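Local atomic coordinates of peptidase S15/CocE/NonD (Thaumarchaeota archaeon SCGC AB-539-E09, PDB entry 4PF1), a protein that is thought to act as a serine aminopeptidase of the S15/CocE family, built on an alpha/beta hydrolase fold. Residues R98-Y103 / K146-S151; D139-L144 / P176-V181. All coordinates share one frame; numbering follows the deposited sequence.

Contact 1. Residues R98-Y103 / K146-S151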
loop_
_atom_site.group_PDB
_atom_site.type_symbol
_atom_site.label_atom_id
_atom_site.label_comp_id
_atom_site.label_asym_id
_atom_site.label_seq_id
_atom_site.Cartn_x
_atom_site.Cartn_y
_atom_site.Cartn_z
ATOM N N ARG A 98 7.139 -4.748 36.055
ATOM C CA ARG A 98 6.763 -3.673 36.984
ATOM C C ARG A 98 7.994 -3.036 37.673
ATOM O O ARG A 98 7.957 -2.716 38.865
ATOM C CB ARG A 98 5.707 -4.144 38.006
ATOM C CG ARG A 98 4.425 -4.646 37.339
ATOM C CD ARG A 98 3.429 -5.203 38.334
ATOM N NE ARG A 98 2.752 -4.142 39.078
ATOM C CZ ARG A 98 2.672 -4.094 40.404
ATOM N NH1 ARG A 98 2.037 -3.093 41.000
ATOM N NH2 ARG A 98 3.218 -5.051 41.145
ATOM N N TYR A 99 9.062 -2.799 36.885
ATOM C CA TYR A 99 10.261 -2.075 37.326
ATOM C C TYR A 99 9.927 -0.599 37.413
ATOM O O TYR A 99 8.978 -0.148 36.761
ATOM C CB TYR A 99 11.400 -2.241 36.284
ATOM C CG TYR A 99 12.260 -3.487 36.373
ATOM C CD1 TYR A 99 11.724 -4.701 36.796
ATOM C CD2 TYR A 99 13.574 -3.480 35.919
ATOM C CE1 TYR A 99 12.498 -5.860 36.834
ATOM C CE2 TYR A 99 14.353 -4.634 35.937
ATOM C CZ TYR A 99 13.811 -5.822 36.397
ATOM O OH TYR A 99 14.586 -6.954 36.449
ATOM N N ILE A 100 10.744 0.178 38.128
ATOM C CA ILE A 100 10.612 1.627 38.099
ATOM C C ILE A 100 11.428 2.083 36.882
ATOM O O ILE A 100 12.592 1.694 36.750
ATOM C CB ILE A 100 11.057 2.289 39.438
ATOM C CG1 ILE A 100 9.998 2.059 40.540
ATOM C CG2 ILE A 100 11.336 3.788 39.250
ATOM C CD1 ILE A 100 10.553 2.007 41.971
ATOM N N ILE A 101 10.793 2.801 35.946
ATOM C CA ILE A 101 11.471 3.249 34.728
ATOM C C ILE A 101 11.806 4.735 34.860
ATOM O O ILE A 101 10.916 5.558 35.094
ATOM C CB ILE A 101 10.641 2.926 33.456
ATOM C CG1 ILE A 101 10.340 1.405 33.375
ATOM C CG2 ILE A 101 11.370 3.415 32.188
ATOM C CD1 ILE A 101 9.046 1.052 32.757
ATOM N N VAL A 102 13.105 5.067 34.750
ATOM C CA VAL A 102 13.589 6.434 34.926
ATOM C C VAL A 102 14.320 6.930 33.671
ATOM O O VAL A 102 15.254 6.279 33.197
ATOM C CB VAL A 102 14.495 6.560 36.190
ATOM C CG1 VAL A 102 15.036 7.973 36.344
ATOM C CG2 VAL A 102 13.753 6.135 37.454
ATOM N N TYR A 103 13.912 8.107 33.169
ATOM C CA TYR A 103 14.556 8.785 32.043
ATOM C C TYR A 103 15.018 10.149 32.490
ATOM O O TYR A 103 14.237 10.905 33.077
ATOM C CB TYR A 103 13.617 8.890 30.830
ATOM C CG TYR A 103 13.690 7.687 29.922
ATOM C CD1 TYR A 103 13.133 6.466 30.301
ATOM C CD2 TYR A 103 14.337 7.755 28.692
ATOM C CE1 TYR A 103 13.231 5.343 29.486
ATOM C CE2 TYR A 103 14.419 6.643 27.855
ATOM C CZ TYR A 103 13.869 5.438 28.259
ATOM O OH TYR A 103 13.966 4.332 27.458
ATOM N N LYS A 146 17.641 6.726 47.509
ATOM C CA LYS A 146 17.354 7.374 48.794
ATOM C C LYS A 146 15.961 8.013 48.835
ATOM O O LYS A 146 15.399 8.150 49.922
ATOM C CB LYS A 146 18.404 8.457 49.105
ATOM C CG LYS A 146 19.700 7.931 49.709
ATOM C CD LYS A 146 20.729 9.051 49.830
ATOM C CE LYS A 146 21.911 8.675 50.690
ATOM N NZ LYS A 146 22.903 7.855 49.949
ATOM N N ASN A 147 15.417 8.438 47.675
ATOM C CA ASN A 147 14.145 9.171 47.655
ATOM C C ASN A 147 12.968 8.414 47.021
ATOM O O ASN A 147 11.838 8.906 47.092
ATOM C CB ASN A 147 14.325 10.526 46.982
ATOM C CG ASN A 147 15.247 11.429 47.755
ATOM O OD1 ASN A 147 14.829 12.151 48.662
ATOM N ND2 ASN A 147 16.539 11.349 47.465
ATOM N N ILE A 148 13.206 7.226 46.431
ATOM C CA ILE A 148 12.111 6.420 45.879
ATOM C C ILE A 148 11.906 5.213 46.811
ATOM O O ILE A 148 12.725 4.289 46.809
ATOM C CB ILE A 148 12.325 6.020 44.384
ATOM C CG1 ILE A 148 12.638 7.253 43.477
ATOM C CG2 ILE A 148 11.143 5.199 43.844
ATOM C CD1 ILE A 148 11.586 8.462 43.493
ATOM N N PRO A 149 10.856 5.246 47.671
ATOM C CA PRO A 149 10.681 4.165 48.660
ATOM C C PRO A 149 10.199 2.833 48.080
ATOM O O PRO A 149 10.364 1.798 48.730
ATOM C CB PRO A 149 9.643 4.739 49.625
ATOM C CG PRO A 149 8.874 5.720 48.821
ATOM C CD PRO A 149 9.836 6.305 47.836
ATOM N N GLU A 150 9.606 2.853 46.874
ATOM C CA GLU A 150 9.084 1.650 46.214
ATOM C C GLU A 150 10.214 0.776 45.638
ATOM O O GLU A 150 9.956 -0.357 45.227
ATOM C CB GLU A 150 8.090 2.027 45.097
ATOM C CG GLU A 150 6.813 2.701 45.587
ATOM C CD GLU A 150 6.917 4.189 45.874
ATOM O OE1 GLU A 150 7.839 4.844 45.335
ATOM O OE2 GLU A 150 6.075 4.701 46.645
ATOM N N SER A 151 11.455 1.294 45.610
ATOM C CA SER A 151 12.589 0.561 45.049
ATOM C C SER A 151 13.247 -0.383 46.068
ATOM O O SER A 151 13.107 -0.190 47.276
ATOM C CB SER A 151 13.627 1.525 44.478
ATOM O OG SER A 151 14.414 2.149 45.478
#
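Ile-100 carries its CG1 branch beside the backbone N (chi1 -74°) and stretches it out at chi2, which sends CD1 away from the strand and into the turn of residues 148-151. On the other side, in Ile-148, chi1 of -53° sets CG2 anti to the backbone N and turns that methyl to meet the strand. The two methyls, Ile-100 CD1 and Ile-148 CG2, come together at 3.7 Å, with the side chains crossing at a slant.

The same CD1 also rests against the last two residues of the type I turn. Ile-100 CD1 lies 3.8 Å from Ser-151 N, 4.0 Å from Glu-150 CB and 4.0 Å from Ser-151 CB. One isoleucine methyl therefore makes every touch from the strand side, and no hydrogen bond crosses. The polar ends stay off this patch. Glu-150 bends at chi2 (81°), and its OE1 comes 3.6 Å from Ile-148 CG2 instead of reaching for the strand. Ser-151 turns its hydroxyl back, with OG donating to Ile-148 O at 3.0 Å. The backbone bond closing the turn, Ser-151 N to Ile-148 O, is long and weak, so the hydroxyl bond to the same oxygen probably contributes to holding the turn.

In the fold, Arg-98, just past helix 92-96, closes that helix with a Schellman motif, and the chain enters strand 100-105 between strands 46-54 and 60-67. Ile-100 also packs on Ile-51 and Ile-53 of the first and Thr-60 of the second. The turn follows helix 133-147 and leads through the short strand 151-152 to strand 154-160.

Contact 2. Residues D139-L144 / P176-V181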
loop_
_atom_site.group_PDB
_atom_site.type_symbol
_atom_site.label_atom_id
_atom_site.label_comp_id
_atom_site.label_asym_id
_atom_site.label_seq_id
_atom_site.Cartn_x
_atom_site.Cartn_y
_atom_site.Cartn_z
ATOM N N ASP A 139 25.507 10.752 41.248
ATOM C CA ASP A 139 24.654 11.667 42.015
ATOM C C ASP A 139 23.165 11.387 41.748
ATOM O O ASP A 139 22.343 11.556 42.652
ATOM C CB ASP A 139 25.004 13.132 41.698
ATOM C CG ASP A 139 26.459 13.499 41.959
ATOM O OD1 ASP A 139 27.112 12.808 42.776
ATOM O OD2 ASP A 139 26.946 14.468 41.338
ATOM N N THR A 140 22.833 10.920 40.526
ATOM C CA THR A 140 21.466 10.560 40.132
ATOM C C THR A 140 21.032 9.259 40.837
ATOM O O THR A 140 19.953 9.230 41.430
ATOM C CB THR A 140 21.356 10.447 38.595
ATOM O OG1 THR A 140 21.588 11.733 38.022
ATOM C CG2 THR A 140 19.995 9.919 38.134
ATOM N N ILE A 141 21.874 8.194 40.779
ATOM C CA ILE A 141 21.565 6.893 41.396
ATOM C C ILE A 141 21.424 7.048 42.924
ATOM O O ILE A 141 20.503 6.471 43.509
ATOM C CB ILE A 141 22.605 5.792 41.014
ATOM C CG1 ILE A 141 22.565 5.491 39.494
ATOM C CG2 ILE A 141 22.376 4.503 41.827
ATOM C CD1 ILE A 141 23.699 4.564 38.972
ATOM N N ASP A 142 22.308 7.853 43.551
ATOM C CA ASP A 142 22.298 8.110 44.996
ATOM C C ASP A 142 20.988 8.753 45.438
ATOM O O ASP A 142 20.422 8.340 46.450
ATOM C CB ASP A 142 23.484 8.987 45.409
ATOM C CG ASP A 142 23.815 8.880 46.885
ATOM O OD1 ASP A 142 24.304 7.803 47.308
ATOM O OD2 ASP A 142 23.580 9.865 47.617
ATOM N N TRP A 143 20.494 9.748 44.672
ATOM C CA TRP A 143 19.222 10.407 44.964
ATOM C C TRP A 143 18.050 9.430 44.786
ATOM O O TRP A 143 17.165 9.389 45.635
ATOM C CB TRP A 143 19.022 11.639 44.068
ATOM C CG TRP A 143 17.855 12.496 44.476
ATOM C CD1 TRP A 143 17.892 13.607 45.265
ATOM C CD2 TRP A 143 16.475 12.289 44.136
ATOM N NE1 TRP A 143 16.622 14.112 45.431
ATOM C CE2 TRP A 143 15.731 13.315 44.758
ATOM C CE3 TRP A 143 15.790 11.325 43.373
ATOM C CZ2 TRP A 143 14.341 13.418 44.627
ATOM C CZ3 TRP A 143 14.411 11.419 43.257
ATOM C CH2 TRP A 143 13.701 12.451 43.882
ATOM N N LEU A 144 18.039 8.671 43.669
ATOM C CA LEU A 144 16.966 7.731 43.329
ATOM C C LEU A 144 16.741 6.666 44.414
ATOM O O LEU A 144 15.612 6.519 44.877
ATOM C CB LEU A 144 17.231 7.049 41.973
ATOM C CG LEU A 144 17.028 7.910 40.716
ATOM C CD1 LEU A 144 17.653 7.248 39.501
ATOM C CD2 LEU A 144 15.551 8.199 40.466
ATOM N N PRO A 176 27.483 1.902 44.147
ATOM C CA PRO A 176 27.270 0.511 44.605
ATOM C C PRO A 176 25.879 -0.064 44.295
ATOM O O PRO A 176 25.733 -1.287 44.258
ATOM C CB PRO A 176 27.501 0.595 46.120
ATOM C CG PRO A 176 27.423 2.048 46.455
ATOM C CD PRO A 176 27.934 2.762 45.257
ATOM N N ALA A 177 24.870 0.805 44.052
ATOM C CA ALA A 177 23.508 0.370 43.726
ATOM C C ALA A 177 23.377 -0.109 42.259
ATOM O O ALA A 177 22.420 -0.814 41.943
ATOM C CB ALA A 177 22.517 1.487 44.003
ATOM N N LEU A 178 24.335 0.266 41.369
ATOM C CA LEU A 178 24.320 -0.185 39.970
ATOM C C LEU A 178 24.732 -1.664 39.917
ATOM O O LEU A 178 25.863 -2.009 40.286
ATOM C CB LEU A 178 25.223 0.687 39.072
ATOM C CG LEU A 178 25.198 0.336 37.572
ATOM C CD1 LEU A 178 23.938 0.869 36.895
ATOM C CD2 LEU A 178 26.431 0.854 36.874
ATOM N N LYS A 179 23.794 -2.535 39.488
ATOM C CA LYS A 179 23.970 -3.986 39.501
ATOM C C LYS A 179 24.218 -4.601 38.120
ATOM O O LYS A 179 24.728 -5.716 38.060
ATOM C CB LYS A 179 22.752 -4.671 40.160
ATOM C CG LYS A 179 22.437 -4.189 41.589
ATOM C CD LYS A 179 23.584 -4.452 42.591
ATOM C CE LYS A 179 23.352 -3.744 43.906
ATOM N NZ LYS A 179 24.492 -3.922 44.841
ATOM N N ALA A 180 23.830 -3.910 37.022
ATOM C CA ALA A 180 24.006 -4.414 35.647
ATOM C C ALA A 180 23.812 -3.311 34.610
ATOM O O ALA A 180 23.164 -2.307 34.899
ATOM C CB ALA A 180 23.021 -5.550 35.372
ATOM N N VAL A 181 24.350 -3.513 33.389
ATOM C CA VAL A 181 24.180 -2.576 32.268
ATOM C C VAL A 181 23.864 -3.340 30.969
ATOM O O VAL A 181 24.380 -4.440 30.752
ATOM C CB VAL A 181 25.377 -1.597 32.057
ATOM C CG1 VAL A 181 25.411 -0.507 33.125
ATOM C CG2 VAL A 181 26.708 -2.336 31.973
#
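Ile-141 on helix 133-147 and Ala-177, just ahead of strand 178-184, are the point of nearest backbone approach, with their CA atoms 7.2 Å apart. Across that gap a single side chain from the helix does the work. Ile-141 uses both its branches: CG2, anti to the backbone N, meets the methyl CB of Ala-177 at 3.7 Å, while the extended CG1 arm (chi2 171°) carries CD1 further along to Leu-178.

There the fit is looser. Ile-141 CD1 lies 4.2 Å from Leu-178 CB and 4.2 Å from Leu-178 CD1, so the methyl rests against the flank of the leucine and not against one atom. All three residues are buried and the contact between them is purely apolar, with no hydrogen bond from one segment to the other.

The polar links run around this patch. His-175 takes the N-H of Ala-177 on its ND1 and is bonded through NE2 to Asp-142 OD1, joining helix to loop next to Ile-141; the same carboxylate oxygen also forms a salt bridge with Lys-146. Further along, Lys-179 folds back over its own loop and gives NZ to Pro-176 O at 3.0 Å, with a C=O...N angle of 158°, which ties the start of the strand to the residue before Ala-177.

Strand 178-184 pairs in parallel with strand 154-160, whose Val-155 also packs on Ile-141. Ile-141 thus reaches two neighbouring strands of the central sheet. Helices packed on a mostly parallel central sheet are part of the alpha/beta hydrolase fold, and strand 154-160 leads into a Gly-X-Ser-Tyr-X-Gly sequence, probably the nucleophile elbow of the hydrolase.

Overall arrangement
Both contacts use segments on or just past helix 133-147 and reach the same central sheet, and their centres lie about 11 Å apart. Contact 2 uses the body of the helix and is wholly buried; contact 1 comes from the turn just beyond its end and is only partly buried, with Glu-150 and Ser-151 at its edge. Each hangs on one isoleucine, supplied by the strand in contact 1 and by the helix in contact 2. Contact 1 has a hydroxyl bond inside its turn, whereas contact 2 has charged and histidine links beside it. Their segments touch where Val-102 packs on Leu-144 and Ile-148 on Trp-143, so the two contacts are linked by apolar packing.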